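Local coordinates for C381 turret protein (Sulfolobus turreted icosahedral virus, PDB 4IND), which probably builds the turrets of an archaeal virus as a pentamer of chains with three jelly-roll domains, at residues E77-I82 and I121-Q126; S170-K175 and D235-K240. All coordinates share one frame; numbering follows the deposited sequence.

Interaction 1 (E77-I82 and I121-Q126). With 2HP (dihydrogenphosphate ion), chain U.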
ATOM      1  N   GLU A  77      -9.075 -16.761  -9.242  1.00 24.84           N
ATOM      2  CA  GLU A  77      -7.932 -16.595 -10.126  1.00 24.34           C
ATOM      3  C   GLU A  77      -6.670 -16.171  -9.357  1.00 27.92           C
ATOM      4  O   GLU A  77      -6.743 -15.515  -8.320  1.00 26.53           O
ATOM      5  CB  GLU A  77      -8.261 -15.632 -11.274  1.00 29.70           C
ATOM      6  CG  GLU A  77      -9.217 -16.262 -12.297  1.00 35.99           C
ATOM      7  CD  GLU A  77      -9.300 -15.502 -13.624  1.00 48.74           C
ATOM      8  OE1 GLU A  77      -9.126 -14.263 -13.606  1.00 51.88           O
ATOM      9  OE2 GLU A  77      -9.552 -16.147 -14.685  1.00 39.55           O
ATOM     10  N   GLY A  78      -5.513 -16.553  -9.867  1.00 23.72           N
ATOM     11  CA  GLY A  78      -4.262 -16.116  -9.254  1.00 29.23           C
ATOM     12  C   GLY A  78      -3.221 -17.194  -9.395  1.00 27.21           C
ATOM     13  O   GLY A  78      -3.439 -18.174 -10.098  1.00 28.47           O
ATOM     14  N   LEU A  79      -2.072 -16.986  -8.758  1.00 24.60           N
ATOM     15  CA  LEU A  79      -0.949 -17.919  -8.838  1.00 27.10           C
ATOM     16  C   LEU A  79      -0.888 -18.711  -7.547  1.00 21.56           C
ATOM     17  O   LEU A  79      -0.763 -18.145  -6.476  1.00 29.27           O
ATOM     18  CB  LEU A  79       0.361 -17.144  -9.043  1.00 23.35           C
ATOM     19  CG  LEU A  79       1.607 -18.059  -9.025  1.00 25.36           C
ATOM     20  CD1 LEU A  79       1.536 -19.065 -10.173  1.00 27.24           C
ATOM     21  CD2 LEU A  79       2.875 -17.224  -9.093  1.00 28.63           C
ATOM     22  N   TYR A  80      -0.995 -20.034  -7.651  1.00 21.80           N
ATOM     23  CA  TYR A  80      -1.057 -20.897  -6.479  1.00 23.35           C
ATOM     24  C   TYR A  80       0.215 -21.669  -6.287  1.00 26.35           C
ATOM     25  O   TYR A  80       0.807 -22.157  -7.247  1.00 23.93           O
ATOM     26  CB  TYR A  80      -2.197 -21.929  -6.621  1.00 22.62           C
ATOM     27  CG  TYR A  80      -3.565 -21.305  -6.454  1.00 29.10           C
ATOM     28  CD1 TYR A  80      -4.195 -21.272  -5.213  1.00 20.46           C
ATOM     29  CD2 TYR A  80      -4.228 -20.749  -7.532  1.00 20.42           C
ATOM     30  CE1 TYR A  80      -5.436 -20.686  -5.056  1.00 25.59           C
ATOM     31  CE2 TYR A  80      -5.457 -20.155  -7.380  1.00 22.10           C
ATOM     32  CZ  TYR A  80      -6.065 -20.134  -6.145  1.00 27.23           C
ATOM     33  OH  TYR A  80      -7.311 -19.556  -5.988  1.00 25.50           O
ATOM     34  N   LEU A  81       0.613 -21.783  -5.026  1.00 20.93           N
ATOM     35  CA  LEU A  81       1.608 -22.735  -4.608  1.00 25.31           C
ATOM     36  C   LEU A  81       0.823 -23.910  -4.072  1.00 27.27           C
ATOM     37  O   LEU A  81      -0.018 -23.753  -3.175  1.00 28.16           O
ATOM     38  CB  LEU A  81       2.483 -22.169  -3.484  1.00 31.14           C
ATOM     39  CG  LEU A  81       3.390 -23.251  -2.882  1.00 30.75           C
ATOM     40  CD1 LEU A  81       4.602 -23.444  -3.785  1.00 29.22           C
ATOM     41  CD2 LEU A  81       3.802 -22.935  -1.434  1.00 32.11           C
ATOM     42  N   ILE A  82       1.099 -25.086  -4.618  1.00 24.64           N
ATOM     43  CA  ILE A  82       0.443 -26.310  -4.162  1.00 24.44           C
ATOM     44  C   ILE A  82       1.445 -27.103  -3.328  1.00 29.59           C
ATOM     45  O   ILE A  82       2.608 -27.269  -3.726  1.00 24.39           O
ATOM     46  CB  ILE A  82      -0.021 -27.131  -5.353  1.00 26.40           C
ATOM     47  CG1 ILE A  82      -1.244 -26.453  -5.984  1.00 29.03           C
ATOM     48  CG2 ILE A  82      -0.337 -28.567  -4.947  1.00 23.32           C
ATOM     49  CD1 ILE A  82      -1.651 -27.041  -7.302  1.00 31.92           C
ATOM     50  N   ILE A 121       3.211 -25.610  -8.793  1.00 23.73           N
ATOM     51  CA  ILE A 121       2.825 -24.236  -9.081  1.00 25.36           C
ATOM     52  C   ILE A 121       1.694 -24.284 -10.095  1.00 26.51           C
ATOM     53  O   ILE A 121       1.742 -25.063 -11.056  1.00 23.53           O
ATOM     54  CB  ILE A 121       4.001 -23.443  -9.621  1.00 30.01           C
ATOM     55  CG1 ILE A 121       5.106 -23.373  -8.558  1.00 27.39           C
ATOM     56  CG2 ILE A 121       3.542 -22.041 -10.042  1.00 26.31           C
ATOM     57  CD1 ILE A 121       6.428 -22.828  -9.068  1.00 32.52           C
ATOM     58  N   PHE A 122       0.666 -23.468  -9.881  1.00 21.01           N
ATOM     59  CA  PHE A 122      -0.523 -23.532 -10.737  1.00 24.58           C
ATOM     60  C   PHE A 122      -1.076 -22.147 -10.939  1.00 27.31           C
ATOM     61  O   PHE A 122      -1.474 -21.489  -9.980  1.00 24.72           O
ATOM     62  CB  PHE A 122      -1.572 -24.454 -10.106  1.00 23.85           C
ATOM     63  CG  PHE A 122      -2.903 -24.494 -10.850  1.00 21.92           C
ATOM     64  CD1 PHE A 122      -2.956 -24.743 -12.215  1.00 24.18           C
ATOM     65  CD2 PHE A 122      -4.084 -24.341 -10.163  1.00 26.07           C
ATOM     66  CE1 PHE A 122      -4.182 -24.800 -12.895  1.00 19.99           C
ATOM     67  CE2 PHE A 122      -5.321 -24.393 -10.821  1.00 24.28           C
ATOM     68  CZ  PHE A 122      -5.364 -24.633 -12.190  1.00 28.05           C
ATOM     69  N   THR A 123      -1.101 -21.693 -12.192  1.00 24.33           N
ATOM     70  CA  THR A 123      -1.700 -20.397 -12.491  1.00 28.94           C
ATOM     71  C   THR A 123      -3.151 -20.597 -12.864  1.00 24.41           C
ATOM     72  O   THR A 123      -3.445 -21.164 -13.906  1.00 25.25           O
ATOM     73  CB  THR A 123      -0.985 -19.703 -13.663  1.00 26.00           C
ATOM     74  OG1 THR A 123       0.394 -19.525 -13.317  1.00 29.06           O
ATOM     75  CG2 THR A 123      -1.611 -18.329 -13.939  1.00 26.96           C
ATOM     76  N   LYS A 124      -4.064 -20.127 -12.020  1.00 25.67           N
ATOM     77  CA  LYS A 124      -5.477 -20.158 -12.385  1.00 28.71           C
ATOM     78  C   LYS A 124      -5.835 -18.914 -13.195  1.00 22.79           C
ATOM     79  O   LYS A 124      -6.198 -17.864 -12.655  1.00 27.25           O
ATOM     80  CB  LYS A 124      -6.381 -20.316 -11.151  1.00 28.14           C
ATOM     81  CG  LYS A 124      -7.862 -20.467 -11.509  1.00 29.00           C
ATOM     82  CD  LYS A 124      -8.063 -21.819 -12.216  1.00 26.69           C
ATOM     83  CE  LYS A 124      -9.407 -21.895 -12.930  1.00 34.18           C
ATOM     84  NZ  LYS A 124      -9.529 -23.194 -13.681  1.00 36.08           N
ATOM     85  N   GLU A 125      -5.744 -19.051 -14.516  1.00 26.46           N
ATOM     86  CA  GLU A 125      -6.213 -18.055 -15.467  1.00 24.88           C
ATOM     87  C   GLU A 125      -6.609 -18.792 -16.744  1.00 22.86           C
ATOM     88  O   GLU A 125      -6.094 -19.872 -17.020  1.00 33.83           O
ATOM     89  CB  GLU A 125      -5.105 -17.041 -15.804  1.00 26.36           C
ATOM     90  CG  GLU A 125      -4.927 -15.905 -14.786  1.00 36.16           C
ATOM     91  CD  GLU A 125      -3.988 -14.789 -15.279  1.00 41.73           C
ATOM     92  OE1 GLU A 125      -3.190 -15.030 -16.215  1.00 33.32           O
ATOM     93  OE2 GLU A 125      -4.048 -13.658 -14.734  1.00 33.76           O
ATOM     94  N   GLN A 126      -7.512 -18.207 -17.521  1.00 25.98           N
ATOM     95  CA  GLN A 126      -7.891 -18.768 -18.820  1.00 32.06           C
ATOM     96  C   GLN A 126      -8.228 -20.258 -18.788  1.00 32.03           C
ATOM     97  O   GLN A 126      -7.815 -21.015 -19.672  1.00 35.60           O
ATOM     98  CB  GLN A 126      -6.783 -18.523 -19.850  1.00 32.71           C
ATOM     99  CG  GLN A 126      -6.509 -17.051 -20.132  1.00 34.07           C
ATOM    100  CD  GLN A 126      -5.749 -16.838 -21.434  1.00 41.83           C
ATOM    101  OE1 GLN A 126      -5.267 -17.790 -22.043  1.00 50.44           O
ATOM    102  NE2 GLN A 126      -5.646 -15.594 -21.867  1.00 37.48           N
TER
HETATM  103  P   2HP U 401      -0.965 -14.363  -6.394  1.00 50.65           P
HETATM  104  O1  2HP U 401      -0.214 -13.544  -7.412  1.00 55.48           O
HETATM  105  O2  2HP U 401      -2.165 -14.768  -7.192  1.00 35.64           O
HETATM  106  O3  2HP U 401      -1.342 -13.447  -5.187  1.00 46.99           O
HETATM  107  O4  2HP U 401      -0.221 -15.657  -5.937  1.00 54.88           O
HETATM  108  O   HOH W   1      -8.328 -15.594 -16.932  1.00 37.49           O

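Interaction 2 (S170-K175 and D235-K240). With 2HP (dihydrogenphosphate ion), chain V; 2HP (dihydrogenphosphate ion), chain U.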
ATOM      1  N   SER A 170       6.297 -22.289 -15.558  1.00 26.38           N
ATOM      2  CA  SER A 170       5.724 -20.978 -15.868  1.00 29.90           C
ATOM      3  C   SER A 170       4.960 -20.458 -14.664  1.00 28.53           C
ATOM      4  O   SER A 170       4.440 -21.239 -13.875  1.00 28.55           O
ATOM      5  CB  SER A 170       4.761 -21.074 -17.055  1.00 36.49           C
ATOM      6  OG  SER A 170       5.441 -21.472 -18.222  1.00 46.69           O
ATOM      7  N   PHE A 171       4.859 -19.137 -14.544  1.00 28.71           N
ATOM      8  CA  PHE A 171       4.032 -18.539 -13.501  1.00 31.44           C
ATOM      9  C   PHE A 171       3.673 -17.107 -13.886  1.00 30.81           C
ATOM     10  O   PHE A 171       4.338 -16.507 -14.719  1.00 35.52           O
ATOM     11  CB  PHE A 171       4.726 -18.619 -12.129  1.00 27.64           C
ATOM     12  CG  PHE A 171       6.197 -18.322 -12.163  1.00 30.74           C
ATOM     13  CD1 PHE A 171       6.666 -17.018 -12.064  1.00 35.93           C
ATOM     14  CD2 PHE A 171       7.117 -19.346 -12.277  1.00 25.50           C
ATOM     15  CE1 PHE A 171       8.027 -16.740 -12.094  1.00 35.57           C
ATOM     16  CE2 PHE A 171       8.483 -19.078 -12.304  1.00 34.31           C
ATOM     17  CZ  PHE A 171       8.941 -17.772 -12.214  1.00 32.39           C
ATOM     18  N   ARG A 172       2.601 -16.582 -13.308  1.00 36.67           N
ATOM     19  CA  ARG A 172       2.173 -15.207 -13.577  1.00 29.89           C
ATOM     20  C   ARG A 172       2.646 -14.333 -12.436  1.00 36.80           C
ATOM     21  O   ARG A 172       2.470 -14.688 -11.276  1.00 38.13           O
ATOM     22  CB  ARG A 172       0.636 -15.117 -13.658  1.00 29.76           C
ATOM     23  CG  ARG A 172       0.140 -13.710 -13.920  1.00 37.43           C
ATOM     24  CD  ARG A 172      -1.240 -13.405 -13.340  1.00 42.18           C
ATOM     25  NE  ARG A 172      -1.230 -13.325 -11.878  1.00 43.25           N
ATOM     26  CZ  ARG A 172      -2.329 -13.100 -11.155  1.00 53.57           C
ATOM     27  NH1 ARG A 172      -3.508 -12.954 -11.762  1.00 62.44           N
ATOM     28  NH2 ARG A 172      -2.273 -13.041  -9.830  1.00 41.63           N
ATOM     29  N   LEU A 173       3.249 -13.191 -12.755  1.00 32.69           N
ATOM     30  CA  LEU A 173       3.642 -12.226 -11.728  1.00 34.01           C
ATOM     31  C   LEU A 173       2.929 -10.918 -11.983  1.00 32.74           C
ATOM     32  O   LEU A 173       2.954 -10.416 -13.106  1.00 33.72           O
ATOM     33  CB  LEU A 173       5.148 -11.979 -11.765  1.00 29.42           C
ATOM     34  CG  LEU A 173       6.041 -13.192 -11.561  1.00 29.32           C
ATOM     35  CD1 LEU A 173       7.511 -12.772 -11.635  1.00 31.26           C
ATOM     36  CD2 LEU A 173       5.745 -13.846 -10.216  1.00 32.15           C
ATOM     37  N   ARG A 174       2.299 -10.350 -10.961  1.00 34.81           N
ATOM     38  CA  ARG A 174       1.653  -9.057 -11.154  1.00 38.80           C
ATOM     39  C   ARG A 174       2.747  -8.003 -11.057  1.00 38.88           C
ATOM     40  O   ARG A 174       3.890  -8.329 -10.761  1.00 37.13           O
ATOM     41  CB  ARG A 174       0.605  -8.824 -10.083  1.00 49.76           C
ATOM     42  CG  ARG A 174       1.201  -8.877  -8.693  1.00 60.92           C
ATOM     43  CD  ARG A 174       0.325  -8.175  -7.693  1.00 81.02           C
ATOM     44  NE  ARG A 174       0.907  -8.260  -6.365  1.00 93.22           N
ATOM     45  CZ  ARG A 174       0.647  -9.221  -5.482  1.00 97.12           C
ATOM     46  NH1 ARG A 174      -0.209 -10.203  -5.767  1.00 90.27           N
ATOM     47  NH2 ARG A 174       1.252  -9.189  -4.300  1.00101.24           N
ATOM     48  N   LYS A 175       2.396  -6.748 -11.274  1.00 24.30           N
ATOM     49  CA  LYS A 175       3.391  -5.678 -11.305  1.00 25.68           C
ATOM     50  C   LYS A 175       4.283  -5.681 -10.076  1.00 29.48           C
ATOM     51  O   LYS A 175       3.842  -5.923  -8.948  1.00 33.86           O
ATOM     52  CB  LYS A 175       2.726  -4.300 -11.472  1.00 28.21           C
ATOM     53  CG  LYS A 175       1.895  -3.837 -10.278  1.00 32.27           C
ATOM     54  CD  LYS A 175       1.093  -2.567 -10.630  1.00 27.30           C
ATOM     55  CE  LYS A 175       0.357  -2.003  -9.420  1.00 32.21           C
ATOM     56  NZ  LYS A 175       1.322  -1.428  -8.429  1.00 36.85           N
ATOM     57  N   ASP A 235       2.374  -5.175 -17.924  1.00 31.65           N
ATOM     58  CA  ASP A 235       1.724  -5.457 -19.196  1.00 30.97           C
ATOM     59  C   ASP A 235       2.135  -6.814 -19.766  1.00 32.93           C
ATOM     60  O   ASP A 235       1.503  -7.318 -20.684  1.00 37.42           O
ATOM     61  CB  ASP A 235       1.865  -4.312 -20.231  1.00 29.47           C
ATOM     62  CG  ASP A 235       3.311  -3.813 -20.397  1.00 29.09           C
ATOM     63  OD1 ASP A 235       4.196  -4.165 -19.584  1.00 29.36           O
ATOM     64  OD2 ASP A 235       3.561  -3.041 -21.347  1.00 34.15           O
ATOM     65  N   TYR A 236       3.180  -7.403 -19.196  1.00 28.56           N
ATOM     66  CA  TYR A 236       3.590  -8.763 -19.537  1.00 34.40           C
ATOM     67  C   TYR A 236       3.848  -9.507 -18.249  1.00 31.49           C
ATOM     68  O   TYR A 236       4.844  -9.283 -17.590  1.00 29.32           O
ATOM     69  CB  TYR A 236       4.842  -8.738 -20.428  1.00 31.62           C
ATOM     70  CG  TYR A 236       4.548  -8.159 -21.787  1.00 33.31           C
ATOM     71  CD1 TYR A 236       4.129  -8.969 -22.830  1.00 38.75           C
ATOM     72  CD2 TYR A 236       4.630  -6.794 -22.009  1.00 39.26           C
ATOM     73  CE1 TYR A 236       3.827  -8.441 -24.060  1.00 43.62           C
ATOM     74  CE2 TYR A 236       4.331  -6.249 -23.253  1.00 40.41           C
ATOM     75  CZ  TYR A 236       3.929  -7.080 -24.270  1.00 47.77           C
ATOM     76  OH  TYR A 236       3.621  -6.552 -25.506  1.00 56.81           O
ATOM     77  N   GLU A 237       2.935 -10.394 -17.872  1.00 22.99           N
ATOM     78  CA  GLU A 237       2.994 -10.958 -16.534  1.00 30.96           C
ATOM     79  C   GLU A 237       3.370 -12.427 -16.530  1.00 29.64           C
ATOM     80  O   GLU A 237       3.721 -12.962 -15.492  1.00 28.86           O
ATOM     81  CB  GLU A 237       1.657 -10.746 -15.804  1.00 28.08           C
ATOM     82  CG  GLU A 237       1.284  -9.271 -15.714  1.00 34.63           C
ATOM     83  CD  GLU A 237       0.079  -8.975 -14.828  1.00 35.51           C
ATOM     84  OE1 GLU A 237      -0.451  -9.901 -14.186  1.00 37.36           O
ATOM     85  OE2 GLU A 237      -0.355  -7.794 -14.796  1.00 40.36           O
ATOM     86  N   ASP A 238       3.268 -13.080 -17.679  1.00 32.56           N
ATOM     87  CA  ASP A 238       3.553 -14.512 -17.713  1.00 36.36           C
ATOM     88  C   ASP A 238       5.044 -14.772 -17.918  1.00 29.93           C
ATOM     89  O   ASP A 238       5.650 -14.366 -18.911  1.00 34.28           O
ATOM     90  CB  ASP A 238       2.677 -15.236 -18.739  1.00 39.26           C
ATOM     91  CG  ASP A 238       1.210 -15.372 -18.273  1.00 50.93           C
ATOM     92  OD1 ASP A 238       0.933 -16.093 -17.283  1.00 41.51           O
ATOM     93  OD2 ASP A 238       0.332 -14.753 -18.897  1.00 56.61           O
ATOM     94  N   VAL A 239       5.635 -15.412 -16.929  1.00 21.67           N
ATOM     95  CA  VAL A 239       7.079 -15.670 -16.926  1.00 25.55           C
ATOM     96  C   VAL A 239       7.306 -17.142 -17.254  1.00 26.88           C
ATOM     97  O   VAL A 239       6.570 -18.011 -16.777  1.00 30.06           O
ATOM     98  CB  VAL A 239       7.682 -15.323 -15.570  1.00 31.84           C
ATOM     99  CG1 VAL A 239       9.184 -15.641 -15.535  1.00 24.42           C
ATOM    100  CG2 VAL A 239       7.429 -13.850 -15.245  1.00 38.07           C
ATOM    101  N   LYS A 240       8.312 -17.423 -18.073  1.00 29.17           N
ATOM    102  CA  LYS A 240       8.618 -18.813 -18.437  1.00 29.19           C
ATOM    103  C   LYS A 240      10.078 -19.165 -18.172  1.00 32.98           C
ATOM    104  O   LYS A 240      10.988 -18.487 -18.652  1.00 32.04           O
ATOM    105  CB  LYS A 240       8.279 -19.033 -19.901  1.00 38.71           C
ATOM    106  CG  LYS A 240       8.473 -20.454 -20.372  1.00 56.94           C
ATOM    107  CD  LYS A 240       8.067 -20.565 -21.831  1.00 65.78           C
ATOM    108  CE  LYS A 240       8.397 -21.924 -22.398  1.00 76.77           C
ATOM    109  NZ  LYS A 240       8.095 -21.984 -23.860  1.00 83.07           N
TER
HETATM  110  P   2HP V 402       1.052 -11.835 -20.720  1.00 48.73           P
HETATM  111  O1  2HP V 402       2.572 -11.892 -21.051  1.00 52.26           O
HETATM  112  O2  2HP V 402       0.816 -11.374 -19.316  1.00 44.20           O
HETATM  113  O3  2HP V 402       0.522 -13.226 -20.653  1.00 48.98           O
HETATM  114  O4  2HP V 402       0.213 -11.021 -21.741  1.00 77.42           O
HETATM  115  P   2HP U 401      -0.965 -14.363  -6.394  1.00 50.65           P
HETATM  116  O1  2HP U 401      -0.214 -13.544  -7.412  1.00 55.48           O
HETATM  117  O2  2HP U 401      -2.165 -14.768  -7.192  1.00 35.64           O
HETATM  118  O3  2HP U 401      -1.342 -13.447  -5.187  1.00 46.99           O
HETATM  119  O4  2HP U 401      -0.221 -15.657  -5.937  1.00 54.88           O
HETATM  120  O   HOH W   2      -0.281  -5.995 -12.176  1.00 30.22           O

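Interaction 1 (E77-I82 and I121-Q126)
Two antiparallel strand ends, 78-82 and 121-124, meet in a four-stranded sheet of the first jelly roll of the turret protein. Four backbone hydrogen bonds join them. G78 and K124 form one hydrogen-bonded pair, Y80 and F122 the next. K124 N reaches G78 O at 2.8 Å, almost along the C=O axis. Y80 N binds F122 O at 2.8 Å, with the donor above the carbonyl plane. L79 and T123 form a non-hydrogen-bonded pair between them.

L79 leaves the strand on the face it shares with T123 and I121, and its tip bends back to the second strand. Its CG is anti to the backbone N (chi1 175°). Its CD1 crosses obliquely onto I121 CG2 at 3.6 Å and lies 3.4 Å from T123 OG1. F171 and I155 of the second jelly roll pack on L79, and I157 on I121. On the face of Y80 and F122, the Y80 ring lies alongside K124, with CE2 3.9 Å from K124 CB. I82 CD1 packs on F122 CB at 3.8 Å. Y80 OH bonds to Q76 O, and K124 NZ to N128 O.

Beyond the strands, water bridges E77 OE2 and Q126 N. E125 OE1 forms a salt bridge with R154 of a second subunit.

G78 and L79 also line a phosphate pocket completed in part by R147 and R172. The positive phi of G78 (147°) suits glycine, and its CA lies 3.2 Å from O2 of the ion. L79 N donates a nearly straight hydrogen bond to that same O2 at 2.7 Å.

Interaction 2 (S170-K175 and D235-K240)
The antiparallel strand pair 170-172 and 238-240 belongs to a sheet of the second jelly roll, and the loops next to it line two phosphate sites. F171 and V239 form the hydrogen-bonded pair. V239 N meets F171 O at 2.8 Å, nearly along the C=O axis, and F171 N returns a bond to V239 O. Past the strand end, L173 N donates to E237 O at 2.8 Å, in the carbonyl plane.

The apolar face is built round V239. The F171 ring lies beside it and points the same way, with CE1 3.8 Å from V239 CB. A chi1 of 41° sets the ring there. The other branch of V239, CG2, meets L173 CD1 obliquely. V259 touches both F171 and L173, and L230 touches V239, so this face turns into the domain interior.

E237 points toward segment 170-175, its extended chain running past the L173 carbonyl. CB is 3.0 Å from L173 O, a tight fit. R172 runs alongside E237, but the carboxylate and guanidinium planes are 76° apart and no N-H points at OE1. The two charges lie near each other (R172 NE to E237 OE1 4.2 Å), too far for a salt bridge, and may attract weakly. The R172 chain bends at chi3 (70°), and NH2 donates to O1 of one phosphate at 3.2 Å. NH1 pairs with E125. R174, poorly ordered, adds a weak bond to the same ion, and its NH2 binds F149 O.

D238 OD2 forms a salt bridge with R154 of a second subunit, beside the other phosphate. K181 of that subunit also binds this ion, and E237 N donates to its O2 at 2.7 Å.

Interactions 1 and 2 sit in neighbouring jelly rolls and meet at the domain junction. Both are antiparallel strand pairs whose ends reach a phosphate ion, and they share one: L79 of interaction 1 binds it through the backbone, while R172 of interaction 2 uses its guanidinium, with R174 adding a weak bond. Interaction 1 is almost wholly buried; interaction 2 is partly exposed, with K240 at the surface. The direct link is the E125 OE2 to R172 NH1 salt bridge at 3.1 Å, backed by L79 CD2 against R172 O at 3.4 Å. R154 of the second subunit pairs with both E125 and D238, so one neighbouring arginine touches both contacts.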